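Local atomic coordinates of glucose-binding protein (Thermus thermophilus HB27, PDB entry 2B3F), a protein that binds glucose or galactose, probably as the substrate-capturing component of a binding-protein-dependent sugar transport system. Residues 7-10 / 16-19; 45-50 / 352-357; 51-54 / 59-62; 61-66 / 73-78; 103-106 / 110-113. One frame throughout, in Å; residues are numbered along the deposited sequence.

Contact 1 (7-10 / 16-19); sequences SWWA and ALEA. With GAL (beta-D-galactopyranose), chain G.
With CG of W9 anti to its carbonyl carbon (chi1 -71°) and CG of L17 anti to its backbone N (chi1 176°), the two side chains meet at about a right angle. CB of L17 comes obliquely to the six-membered end of the indole, at 3.9 Å from CE3 of W9, and CD2 of L17 reaches OG of S7 at 3.7 Å. That hydroxyl accepts from the backbone N of W9 (3.1 Å), an ST turn that shapes the chain just before the ring. A bridging water adds a polar tie, donating both to W9 O and to OE2 of E18. The pyrrole edge of the W9 indole is turned to the sugar: NE1 of W9 donates to galactose O3 at 3.0 Å, with O3 near the ring plane, and more weakly to O4. Its neighbour W8 gives a longer but straight bond from NE1 to the galactose ring oxygen O5 (3.3 Å, 167°). Helix 15-27 thus backs the indole that binds the sugar, while D278, E13 and K312 bind the same ligand. Tryptophans at the end of a central strand, lining the sugar cleft, mark the binding site of this periplasmic binding protein.

Contact 2 (45-50 / 352-357); sequences NARAVL and APESFM
A charged pair dominates: R47 from helix 44-55 and E354 from the first turn of helix 354-370 extend toward each other from opposite directions. NE of R47 lies 2.7 Å from OE2 of E354, a salt bridge whose hydrogen bond is weak because it is bent (126°). The guanidinium and carboxylate planes stand 77° apart, so the two groups do not pair side by side through two bonds; a single oxygen meets the guanidinium at its edge. The bend at chi3 of R47 (-70°) turns NE onto OE2; CD of R47 also lies 3.1 Å from that oxygen. Further charge is supplied from helix 69-76, where E70 forms a salt bridge with NH2 of R47, while OE1 of E354 is hydrogen-bonded to T74.

The apolar component comes from M357, one turn beyond E354. Its side chain crosses that of R47 at about a right angle and sets CE over one guanidinium face, toward the rim, 4.1 Å from NH2 of R47. Two segments some 300 residues apart in sequence are joined close to the sugar cleft. Two carboxylates on one arginine should largely offset its positive charge, with the methionine methyl probably screening part of one face.

Contact 3 (51-54 / 59-62); sequences KTRM and PPDT
M54 and P59 make the close-packed side of this contact: SD of M54 lies 3.7 Å from CB of P59, the two side chains crossing at about a right angle. Bends at both chi2 (-65°) and chi3 (-83°) fold the methionine chain back so that its sulfur, rather than its methyl, meets the proline; CD of P60 is 4.3 Å from that SD. M54 and P60 are buried, P60 also packing against E4 and F6 of strand 2-7. These residues belong to the return half of a beta-alpha-beta crossover, in which helix 44-55 carries the chain from strand 32-37 past strand 2-7 to strand 62-66, all three strands parallel. The two prolines, restricted in phi, lie in the loop leading to the last of them.

The partly exposed side is looser and belongs to R53. Its guanidinium lies over P60, with the backbone N of P60 3.6 Å from the guanidinium plane and toward its rim, and CB of P60 is 4.1 Å from NH1 of R53. No hydrogen bond forms here; the polar end is held instead by D58, whose carbonyl accepts from NE of R53, and by a salt bridge from NH2 of R53 to E4.

Contact 4 (61-66 / 73-78); sequences DTFQVH and GTWVVA. With GAL (beta-D-galactopyranose), chain G.
Strand 62-66 and helix 69-76, which includes a wider pi-type turn, approach without backbone bonds, CA of F63 and CA of W75 standing 10.9 Å apart. In this periplasmic-binding-protein fold the strand belongs to the central sheet beside strand 2-7, and the helix packs over it. Two aromatic rings span the gap. F63 holds CG between its backbone N and carbonyl carbon (chi1 61°), which directs the ring to the helix, where CZ of F63 meets CD1 of W75 at 3.7 Å. The side chains cross at about a right angle and the planes lie 78° apart, yet the approach is oblique, the pyrrole corner of the indole doing the touching. L50 of helix 44-55 touches both rings. Further along the strand, H66 leaves this packing for the pocket: NE2 of H66 donates to galactose O2 at 2.8 Å, with O2 near the plane of the imidazole, while ND1 is fixed by a hydrogen bond to E70. Replacing H66 by alanine is likely to leave galactose O2 without this donor and E70 without its imidazole partner. Behind the phenylalanine contact, CG2 of T74 sits 3.4 Å above one face of the W75 ring, toward its rim.

Contact 5 (103-106 / 110-113); sequences DLIS and GIWS
The indole of W112 presents an edge to I105, whose carbonyl O lies near the ring plane at 3.4 Å from CD1 of W112. One face of the same ring is covered from within its own segment by G110, with C of G110 3.3 Å above the plane and toward the rim. NE1 of W112 is hydrogen-bonded to Y107 O, which fixes the ring's rotation.

The backbone is that of a tight beta-hairpin following helix 99-105. S106 and I111 form an antiparallel non-hydrogen-bonded pair, and next to it the backbone N of W112 donates to I105 O at 2.9 Å, with the donor tilted only 19° from the carbonyl plane. A CA-H...O contact supports the pairing, CA of S106 lying 3.3 Å from G110 O. On the face shared by S106 and I111, OG of S106 touches CG1 of I111 but is hydrogen-bonded to I102 O.

I105 closes the apolar part of the contact. Its CD1 packs on CG2 of I111 at 3.8 Å and also lies 3.3 Å from S113 O, while CG2 of I105 meets OG of S113 at 3.5 Å. Cut back to alanine, I105 would probably leave a gap between the helix end and the hairpin, with S113 O and CG2 of I111 losing their cover. OG of S113 is hydrogen-bonded to OG of S279, but S113 N and O are buried with no partner in the model, and the isoleucine methyl lies against the carbonyl oxygen, probably at some cost in solvation.

Contacts 2, 3 and 4 are packed around helix 44-55, with centres 9 to 13 Å apart: L50 of contact 2 meets P60 of contact 3 (CD1 to CD, 3.9 Å), and CB of M54 lies 3.5 Å from CH2 of W75. Contacts 1 and 4 hold the galactose from neighbouring strand ends, and OE1 of Q64 lies 2.9 Å from the backbone N of W8. Contact 2 flanks the pocket, A46 packing against W8 (CB to CE3, 3.7 Å), with the R47 side chain about 6 Å from the sugar (nearest atoms). Contact 5 stands further off, the S113 side chain about 12 Å from the ligand (nearest atoms), joined to contact 4 by V76 against W112.

Contact 1 (7-10 / 16-19)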
# COMPACT_ATOMS: atom_id res chain seq x y z
N SER A 7 -2.73 -10.53 -10.39
CA SER A 7 -2.84 -9.41 -9.46
C SER A 7 -3.79 -9.79 -8.33
O SER A 7 -4.37 -10.90 -8.33
CB SER A 7 -3.38 -8.14 -10.16
OG SER A 7 -4.80 -8.18 -10.34
N TRP A 8 -3.96 -8.87 -7.39
CA TRP A 8 -5.02 -9.03 -6.38
C TRP A 8 -6.13 -8.01 -6.51
O TRP A 8 -6.87 -7.73 -5.54
CB TRP A 8 -4.42 -9.10 -4.97
CG TRP A 8 -3.70 -7.95 -4.42
CD1 TRP A 8 -4.20 -6.92 -3.67
CD2 TRP A 8 -2.27 -7.76 -4.44
NE1 TRP A 8 -3.18 -6.08 -3.24
CE2 TRP A 8 -1.99 -6.58 -3.70
CE3 TRP A 8 -1.21 -8.46 -5.02
CZ2 TRP A 8 -0.69 -6.10 -3.53
CZ3 TRP A 8 0.06 -7.98 -4.86
CH2 TRP A 8 0.32 -6.82 -4.12
N TRP A 9 -6.30 -7.48 -7.73
CA TRP A 9 -7.28 -6.45 -7.92
C TRP A 9 -8.65 -7.04 -8.29
O TRP A 9 -9.21 -6.80 -9.35
CB TRP A 9 -6.76 -5.44 -8.94
CG TRP A 9 -5.65 -4.61 -8.39
CD1 TRP A 9 -5.46 -4.18 -7.10
CD2 TRP A 9 -4.56 -4.08 -9.14
NE1 TRP A 9 -4.32 -3.43 -7.01
CE2 TRP A 9 -3.75 -3.34 -8.25
CE3 TRP A 9 -4.19 -4.15 -10.49
CZ2 TRP A 9 -2.60 -2.67 -8.67
CZ3 TRP A 9 -3.02 -3.52 -10.90
CH2 TRP A 9 -2.26 -2.77 -10.00
N ALA A 10 -9.18 -7.83 -7.36
CA ALA A 10 -10.46 -8.50 -7.53
C ALA A 10 -11.60 -7.62 -7.03
O ALA A 10 -11.41 -6.68 -6.24
CB ALA A 10 -10.44 -9.79 -6.76
N ALA A 16 -9.95 0.00 -12.01
CA ALA A 16 -8.75 0.58 -12.63
C ALA A 16 -8.05 -0.42 -13.56
O ALA A 16 -7.72 -0.09 -14.69
CB ALA A 16 -7.80 1.11 -11.57
N LEU A 17 -7.81 -1.64 -13.09
CA LEU A 17 -7.23 -2.67 -13.92
C LEU A 17 -8.08 -2.97 -15.16
O LEU A 17 -7.55 -3.19 -16.25
CB LEU A 17 -7.06 -3.96 -13.11
CG LEU A 17 -6.56 -5.17 -13.89
CD1 LEU A 17 -5.14 -4.93 -14.42
CD2 LEU A 17 -6.59 -6.40 -13.03
N GLU A 18 -9.40 -3.02 -14.97
CA GLU A 18 -10.30 -3.37 -16.05
C GLU A 18 -10.24 -2.31 -17.16
O GLU A 18 -10.27 -2.66 -18.35
CB GLU A 18 -11.71 -3.59 -15.50
CG GLU A 18 -11.80 -4.91 -14.75
CD GLU A 18 -12.81 -4.94 -13.62
OE1 GLU A 18 -13.75 -4.09 -13.62
OE2 GLU A 18 -12.66 -5.82 -12.70
N ALA A 19 -10.10 -1.05 -16.75
CA ALA A 19 -9.94 0.07 -17.68
C ALA A 19 -8.63 -0.08 -18.47
O ALA A 19 -8.61 0.14 -19.69
CB ALA A 19 -9.96 1.38 -16.93
C1 GAL G . -1.84 -2.84 -1.58
C2 GAL G . -1.77 -2.60 -3.09
C3 GAL G . -2.94 -1.75 -3.58
C4 GAL G . -4.28 -2.32 -3.11
C5 GAL G . -4.18 -2.62 -1.59
C6 GAL G . -5.45 -3.22 -0.98
O1 GAL G . -0.81 -3.68 -1.16
O2 GAL G . -0.51 -2.00 -3.42
O3 GAL G . -2.93 -1.67 -5.00
O4 GAL G . -4.54 -3.46 -3.87
O5 GAL G . -3.10 -3.47 -1.30
O6 GAL G . -5.62 -4.54 -1.39
O HOH W 1 -10.60 -7.54 -11.66

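Contact 2 (45-50 / 352-357)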
# COMPACT_ATOMS: atom_id res chain seq x y z
N ASN A 45 -2.80 -13.23 0.06
CA ASN A 45 -3.14 -14.48 -0.63
C ASN A 45 -2.42 -14.61 -1.98
O ASN A 45 -1.98 -15.68 -2.35
CB ASN A 45 -4.65 -14.64 -0.82
CG ASN A 45 -5.38 -14.84 0.50
OD1 ASN A 45 -4.80 -15.30 1.49
ND2 ASN A 45 -6.67 -14.48 0.52
N ALA A 46 -2.31 -13.50 -2.70
CA ALA A 46 -1.68 -13.51 -4.03
C ALA A 46 -0.22 -13.97 -3.95
O ALA A 46 0.26 -14.71 -4.82
CB ALA A 46 -1.76 -12.14 -4.67
N ARG A 47 0.46 -13.51 -2.91
CA ARG A 47 1.87 -13.88 -2.60
C ARG A 47 2.00 -15.41 -2.53
O ARG A 47 2.90 -16.01 -3.14
CB ARG A 47 2.21 -13.20 -1.25
CG ARG A 47 3.62 -13.08 -0.75
CD ARG A 47 3.67 -11.91 0.31
NE ARG A 47 3.49 -10.60 -0.36
CZ ARG A 47 2.76 -9.56 0.06
NH1 ARG A 47 2.07 -9.59 1.20
NH2 ARG A 47 2.68 -8.47 -0.70
N ALA A 48 1.07 -16.04 -1.83
CA ALA A 48 1.11 -17.48 -1.63
C ALA A 48 0.83 -18.25 -2.91
O ALA A 48 1.50 -19.25 -3.20
CB ALA A 48 0.12 -17.88 -0.53
N VAL A 49 -0.16 -17.82 -3.68
CA VAL A 49 -0.49 -18.49 -4.93
C VAL A 49 0.65 -18.29 -5.96
O VAL A 49 1.04 -19.23 -6.67
CB VAL A 49 -1.82 -18.00 -5.48
CG1 VAL A 49 -2.07 -18.55 -6.88
CG2 VAL A 49 -2.94 -18.38 -4.49
N LEU A 50 1.19 -17.08 -6.01
CA LEU A 50 2.31 -16.81 -6.93
C LEU A 50 3.49 -17.71 -6.61
O LEU A 50 4.11 -18.26 -7.52
CB LEU A 50 2.74 -15.35 -6.86
CG LEU A 50 3.85 -14.95 -7.84
CD1 LEU A 50 3.39 -15.12 -9.26
CD2 LEU A 50 4.23 -13.52 -7.59
N ALA A 352 11.07 -3.62 3.46
CA ALA A 352 11.51 -4.90 4.01
C ALA A 352 11.20 -6.04 3.07
O ALA A 352 10.17 -6.05 2.40
CB ALA A 352 10.81 -5.16 5.35
N PRO A 353 12.06 -7.06 3.07
CA PRO A 353 11.79 -8.21 2.22
C PRO A 353 10.60 -9.02 2.69
O PRO A 353 10.21 -8.91 3.86
CB PRO A 353 13.07 -9.03 2.33
CG PRO A 353 13.62 -8.68 3.64
CD PRO A 353 13.28 -7.23 3.86
N GLU A 354 10.03 -9.82 1.80
CA GLU A 354 8.90 -10.69 2.14
C GLU A 354 9.18 -11.63 3.33
O GLU A 354 8.26 -11.96 4.08
CB GLU A 354 8.44 -11.48 0.91
CG GLU A 354 7.77 -10.57 -0.14
CD GLU A 354 6.99 -11.31 -1.23
OE1 GLU A 354 7.51 -12.34 -1.72
OE2 GLU A 354 5.86 -10.85 -1.59
N SER A 355 10.43 -12.03 3.49
CA SER A 355 10.85 -12.89 4.62
C SER A 355 10.44 -12.26 5.95
O SER A 355 9.96 -12.94 6.85
CB SER A 355 12.36 -13.09 4.58
OG SER A 355 13.07 -11.88 4.67
N PHE A 356 10.63 -10.94 6.05
CA PHE A 356 10.22 -10.20 7.23
C PHE A 356 8.72 -9.87 7.19
O PHE A 356 8.00 -10.09 8.17
CB PHE A 356 11.03 -8.92 7.36
CG PHE A 356 10.73 -8.14 8.60
CD1 PHE A 356 11.46 -8.35 9.76
CD2 PHE A 356 9.68 -7.24 8.62
CE1 PHE A 356 11.17 -7.63 10.90
CE2 PHE A 356 9.38 -6.54 9.78
CZ PHE A 356 10.12 -6.76 10.92
N MET A 357 8.24 -9.31 6.07
CA MET A 357 6.81 -8.95 5.93
C MET A 357 5.87 -10.08 6.31
O MET A 357 4.86 -9.87 6.99
CB MET A 357 6.46 -8.53 4.50
CG MET A 357 7.18 -7.30 4.00
SD MET A 357 6.96 -7.08 2.21
CE MET A 357 5.18 -6.86 2.13

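Contact 3 (51-54 / 59-62)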
# COMPACT_ATOMS: atom_id res chain seq x y z
N LYS A 51 3.78 -17.86 -5.32
CA LYS A 51 4.86 -18.74 -4.88
C LYS A 51 4.70 -20.18 -5.43
O LYS A 51 5.65 -20.75 -5.97
CB LYS A 51 4.96 -18.74 -3.37
CG LYS A 51 6.09 -19.56 -2.82
CD LYS A 51 6.36 -19.16 -1.38
CE LYS A 51 6.94 -20.32 -0.59
NZ LYS A 51 7.19 -19.90 0.85
N THR A 52 3.50 -20.72 -5.34
CA THR A 52 3.20 -22.04 -5.89
C THR A 52 3.46 -22.08 -7.40
O THR A 52 4.06 -23.02 -7.91
CB THR A 52 1.73 -22.40 -5.61
OG1 THR A 52 1.50 -22.35 -4.20
CG2 THR A 52 1.39 -23.80 -6.15
N ARG A 53 3.00 -21.06 -8.10
CA ARG A 53 3.17 -20.99 -9.56
C ARG A 53 4.62 -20.85 -9.97
O ARG A 53 5.10 -21.59 -10.83
CB ARG A 53 2.37 -19.83 -10.14
CG ARG A 53 0.92 -20.13 -10.13
CD ARG A 53 0.17 -19.24 -11.02
NE ARG A 53 0.56 -19.43 -12.41
CZ ARG A 53 -0.08 -18.87 -13.42
NH1 ARG A 53 -1.14 -18.12 -13.19
NH2 ARG A 53 0.35 -19.08 -14.66
N MET A 54 5.32 -19.92 -9.32
CA MET A 54 6.71 -19.66 -9.66
C MET A 54 7.58 -20.87 -9.34
O MET A 54 8.38 -21.30 -10.18
CB MET A 54 7.21 -18.43 -8.92
CG MET A 54 6.56 -17.12 -9.38
SD MET A 54 6.93 -16.62 -11.10
CE MET A 54 8.48 -15.82 -10.86
N PRO A 59 5.12 -19.58 -14.39
CA PRO A 59 4.91 -18.16 -14.17
C PRO A 59 3.76 -17.59 -14.99
O PRO A 59 3.53 -18.03 -16.13
CB PRO A 59 6.22 -17.52 -14.67
CG PRO A 59 6.77 -18.49 -15.61
CD PRO A 59 6.40 -19.85 -15.08
N PRO A 60 3.05 -16.59 -14.44
CA PRO A 60 2.12 -15.86 -15.27
C PRO A 60 2.93 -14.97 -16.21
O PRO A 60 4.14 -14.88 -16.08
CB PRO A 60 1.33 -15.03 -14.25
CG PRO A 60 2.28 -14.79 -13.17
CD PRO A 60 3.13 -16.02 -13.08
N ASP A 61 2.28 -14.32 -17.17
CA ASP A 61 3.01 -13.44 -18.09
C ASP A 61 3.58 -12.20 -17.39
O ASP A 61 4.61 -11.67 -17.78
CB ASP A 61 2.14 -13.06 -19.27
CG ASP A 61 1.85 -14.25 -20.15
OD1 ASP A 61 2.75 -15.10 -20.29
OD2 ASP A 61 0.72 -14.35 -20.68
N THR A 62 2.88 -11.76 -16.35
CA THR A 62 3.30 -10.62 -15.56
C THR A 62 2.50 -10.67 -14.26
O THR A 62 1.39 -11.25 -14.22
CB THR A 62 3.05 -9.28 -16.30
OG1 THR A 62 3.63 -8.19 -15.56
CG2 THR A 62 1.55 -9.02 -16.54

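Contact 4 (61-66 / 73-78)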
# COMPACT_ATOMS: atom_id res chain seq x y z
N ASP A 61 2.28 -14.32 -17.17
CA ASP A 61 3.01 -13.44 -18.09
C ASP A 61 3.58 -12.20 -17.39
O ASP A 61 4.61 -11.67 -17.78
CB ASP A 61 2.14 -13.06 -19.27
CG ASP A 61 1.85 -14.25 -20.15
OD1 ASP A 61 2.75 -15.10 -20.29
OD2 ASP A 61 0.72 -14.35 -20.68
N THR A 62 2.88 -11.76 -16.35
CA THR A 62 3.30 -10.62 -15.56
C THR A 62 2.50 -10.67 -14.26
O THR A 62 1.39 -11.25 -14.22
CB THR A 62 3.05 -9.28 -16.30
OG1 THR A 62 3.63 -8.19 -15.56
CG2 THR A 62 1.55 -9.02 -16.54
N PHE A 63 3.06 -10.11 -13.20
CA PHE A 63 2.36 -10.11 -11.91
C PHE A 63 2.54 -8.80 -11.16
O PHE A 63 3.60 -8.15 -11.20
CB PHE A 63 2.75 -11.32 -11.05
CG PHE A 63 4.21 -11.38 -10.69
CD1 PHE A 63 4.73 -10.65 -9.62
CD2 PHE A 63 5.06 -12.23 -11.39
CE1 PHE A 63 6.08 -10.73 -9.28
CE2 PHE A 63 6.40 -12.32 -11.05
CZ PHE A 63 6.92 -11.58 -9.99
N GLN A 64 1.47 -8.41 -10.49
CA GLN A 64 1.51 -7.26 -9.61
C GLN A 64 2.53 -7.48 -8.49
O GLN A 64 2.55 -8.53 -7.82
CB GLN A 64 0.13 -7.04 -8.99
CG GLN A 64 0.03 -5.85 -8.10
CD GLN A 64 -1.33 -5.77 -7.36
OE1 GLN A 64 -2.24 -6.54 -7.65
NE2 GLN A 64 -1.45 -4.83 -6.44
N VAL A 65 3.40 -6.51 -8.31
CA VAL A 65 4.45 -6.60 -7.31
C VAL A 65 4.84 -5.22 -6.83
O VAL A 65 4.88 -4.25 -7.58
CB VAL A 65 5.68 -7.35 -7.87
CG1 VAL A 65 6.24 -6.66 -9.11
CG2 VAL A 65 6.75 -7.59 -6.80
N HIS A 66 5.11 -5.13 -5.54
CA HIS A 66 5.48 -3.88 -4.96
C HIS A 66 6.92 -3.50 -5.24
O HIS A 66 7.84 -4.28 -5.05
CB HIS A 66 5.29 -3.91 -3.44
CG HIS A 66 3.85 -3.87 -3.02
ND1 HIS A 66 3.32 -4.78 -2.14
CD2 HIS A 66 2.85 -3.04 -3.37
CE1 HIS A 66 2.04 -4.50 -1.95
NE2 HIS A 66 1.73 -3.45 -2.67
N GLY A 73 13.81 -8.88 -3.01
CA GLY A 73 14.19 -9.96 -2.12
C GLY A 73 13.53 -11.29 -2.41
O GLY A 73 13.87 -12.29 -1.76
N THR A 74 12.58 -11.32 -3.35
CA THR A 74 11.92 -12.59 -3.69
C THR A 74 12.31 -13.08 -5.09
O THR A 74 13.21 -13.91 -5.19
CB THR A 74 10.41 -12.50 -3.46
OG1 THR A 74 10.19 -12.13 -2.08
CG2 THR A 74 9.75 -13.85 -3.73
N TRP A 75 11.67 -12.59 -6.15
CA TRP A 75 11.86 -13.24 -7.48
C TRP A 75 13.07 -12.70 -8.24
O TRP A 75 13.58 -13.39 -9.13
CB TRP A 75 10.55 -13.25 -8.32
CG TRP A 75 9.48 -13.99 -7.57
CD1 TRP A 75 8.30 -13.49 -7.09
CD2 TRP A 75 9.55 -15.35 -7.13
NE1 TRP A 75 7.63 -14.46 -6.39
CE2 TRP A 75 8.37 -15.61 -6.39
CE3 TRP A 75 10.49 -16.37 -7.28
CZ2 TRP A 75 8.11 -16.85 -5.81
CZ3 TRP A 75 10.24 -17.60 -6.70
CH2 TRP A 75 9.06 -17.83 -5.97
N VAL A 76 13.53 -11.51 -7.86
CA VAL A 76 14.76 -10.93 -8.45
C VAL A 76 16.01 -11.65 -7.94
O VAL A 76 16.81 -12.16 -8.76
CB VAL A 76 14.84 -9.42 -8.22
CG1 VAL A 76 16.19 -8.88 -8.66
CG2 VAL A 76 13.69 -8.71 -8.98
N VAL A 77 16.19 -11.72 -6.62
CA VAL A 77 17.36 -12.44 -6.08
C VAL A 77 17.36 -13.92 -6.47
O VAL A 77 18.42 -14.54 -6.53
CB VAL A 77 17.50 -12.34 -4.53
CG1 VAL A 77 17.79 -10.91 -4.11
CG2 VAL A 77 16.30 -12.88 -3.83
N ALA A 78 16.19 -14.47 -6.73
CA ALA A 78 16.07 -15.85 -7.19
C ALA A 78 16.34 -16.02 -8.69
O ALA A 78 16.23 -17.13 -9.20
CB ALA A 78 14.71 -16.40 -6.83
C1 GAL G . -1.84 -2.84 -1.58
C2 GAL G . -1.77 -2.60 -3.09
C3 GAL G . -2.94 -1.75 -3.58
C4 GAL G . -4.28 -2.32 -3.11
C5 GAL G . -4.18 -2.62 -1.59
C6 GAL G . -5.45 -3.22 -0.98
O1 GAL G . -0.81 -3.68 -1.16
O2 GAL G . -0.51 -2.00 -3.42
O3 GAL G . -2.93 -1.67 -5.00
O4 GAL G . -4.54 -3.46 -3.87
O5 GAL G . -3.10 -3.47 -1.30
O6 GAL G . -5.62 -4.54 -1.39

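Contact 5 (103-106 / 110-113)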
# COMPACT_ATOMS: atom_id res chain seq x y z
N ASP A 103 15.25 4.00 -8.09
CA ASP A 103 16.11 3.32 -7.14
C ASP A 103 15.44 2.10 -6.51
O ASP A 103 16.09 1.08 -6.37
CB ASP A 103 16.57 4.28 -6.04
CG ASP A 103 17.54 5.35 -6.54
OD1 ASP A 103 18.16 5.20 -7.62
OD2 ASP A 103 17.69 6.36 -5.81
N LEU A 104 14.15 2.18 -6.19
CA LEU A 104 13.43 1.06 -5.55
C LEU A 104 13.28 -0.16 -6.43
O LEU A 104 13.09 -1.27 -5.93
CB LEU A 104 12.02 1.47 -5.15
CG LEU A 104 11.82 2.38 -3.96
CD1 LEU A 104 10.36 2.67 -3.82
CD2 LEU A 104 12.36 1.73 -2.68
N ILE A 105 13.30 0.04 -7.74
CA ILE A 105 13.10 -1.05 -8.70
C ILE A 105 14.43 -1.54 -9.33
O ILE A 105 14.42 -2.46 -10.16
CB ILE A 105 12.08 -0.67 -9.82
CG1 ILE A 105 12.53 0.59 -10.58
CG2 ILE A 105 10.73 -0.41 -9.20
CD1 ILE A 105 11.66 0.98 -11.74
N SER A 106 15.53 -0.96 -8.88
CA SER A 106 16.87 -1.20 -9.44
C SER A 106 17.70 -2.02 -8.46
O SER A 106 17.62 -1.82 -7.26
CB SER A 106 17.57 0.14 -9.70
OG SER A 106 16.93 0.86 -10.74
N GLY A 110 20.52 -3.97 -12.77
CA GLY A 110 19.30 -4.22 -13.53
C GLY A 110 18.16 -3.38 -13.02
O GLY A 110 18.26 -2.76 -11.97
N ILE A 111 17.09 -3.33 -13.80
CA ILE A 111 15.84 -2.64 -13.44
C ILE A 111 14.75 -3.69 -13.67
O ILE A 111 14.70 -4.30 -14.73
CB ILE A 111 15.59 -1.39 -14.30
CG1 ILE A 111 16.74 -0.41 -14.14
CG2 ILE A 111 14.31 -0.73 -13.88
CD1 ILE A 111 16.66 0.81 -15.02
N TRP A 112 13.90 -3.91 -12.66
CA TRP A 112 13.19 -5.19 -12.57
C TRP A 112 11.67 -5.14 -12.66
O TRP A 112 11.02 -6.19 -12.76
CB TRP A 112 13.64 -5.94 -11.30
CG TRP A 112 15.13 -6.12 -11.26
CD1 TRP A 112 16.03 -5.37 -10.57
CD2 TRP A 112 15.89 -7.09 -11.99
NE1 TRP A 112 17.32 -5.83 -10.80
CE2 TRP A 112 17.25 -6.89 -11.67
CE3 TRP A 112 15.55 -8.12 -12.88
CZ2 TRP A 112 18.28 -7.66 -12.22
CZ3 TRP A 112 16.56 -8.90 -13.42
CH2 TRP A 112 17.91 -8.67 -13.07
N SER A 113 11.09 -3.94 -12.65
CA SER A 113 9.65 -3.80 -12.86
C SER A 113 9.31 -2.39 -13.32
O SER A 113 10.17 -1.49 -13.30
CB SER A 113 8.85 -4.13 -11.58
OG SER A 113 9.08 -3.14 -10.61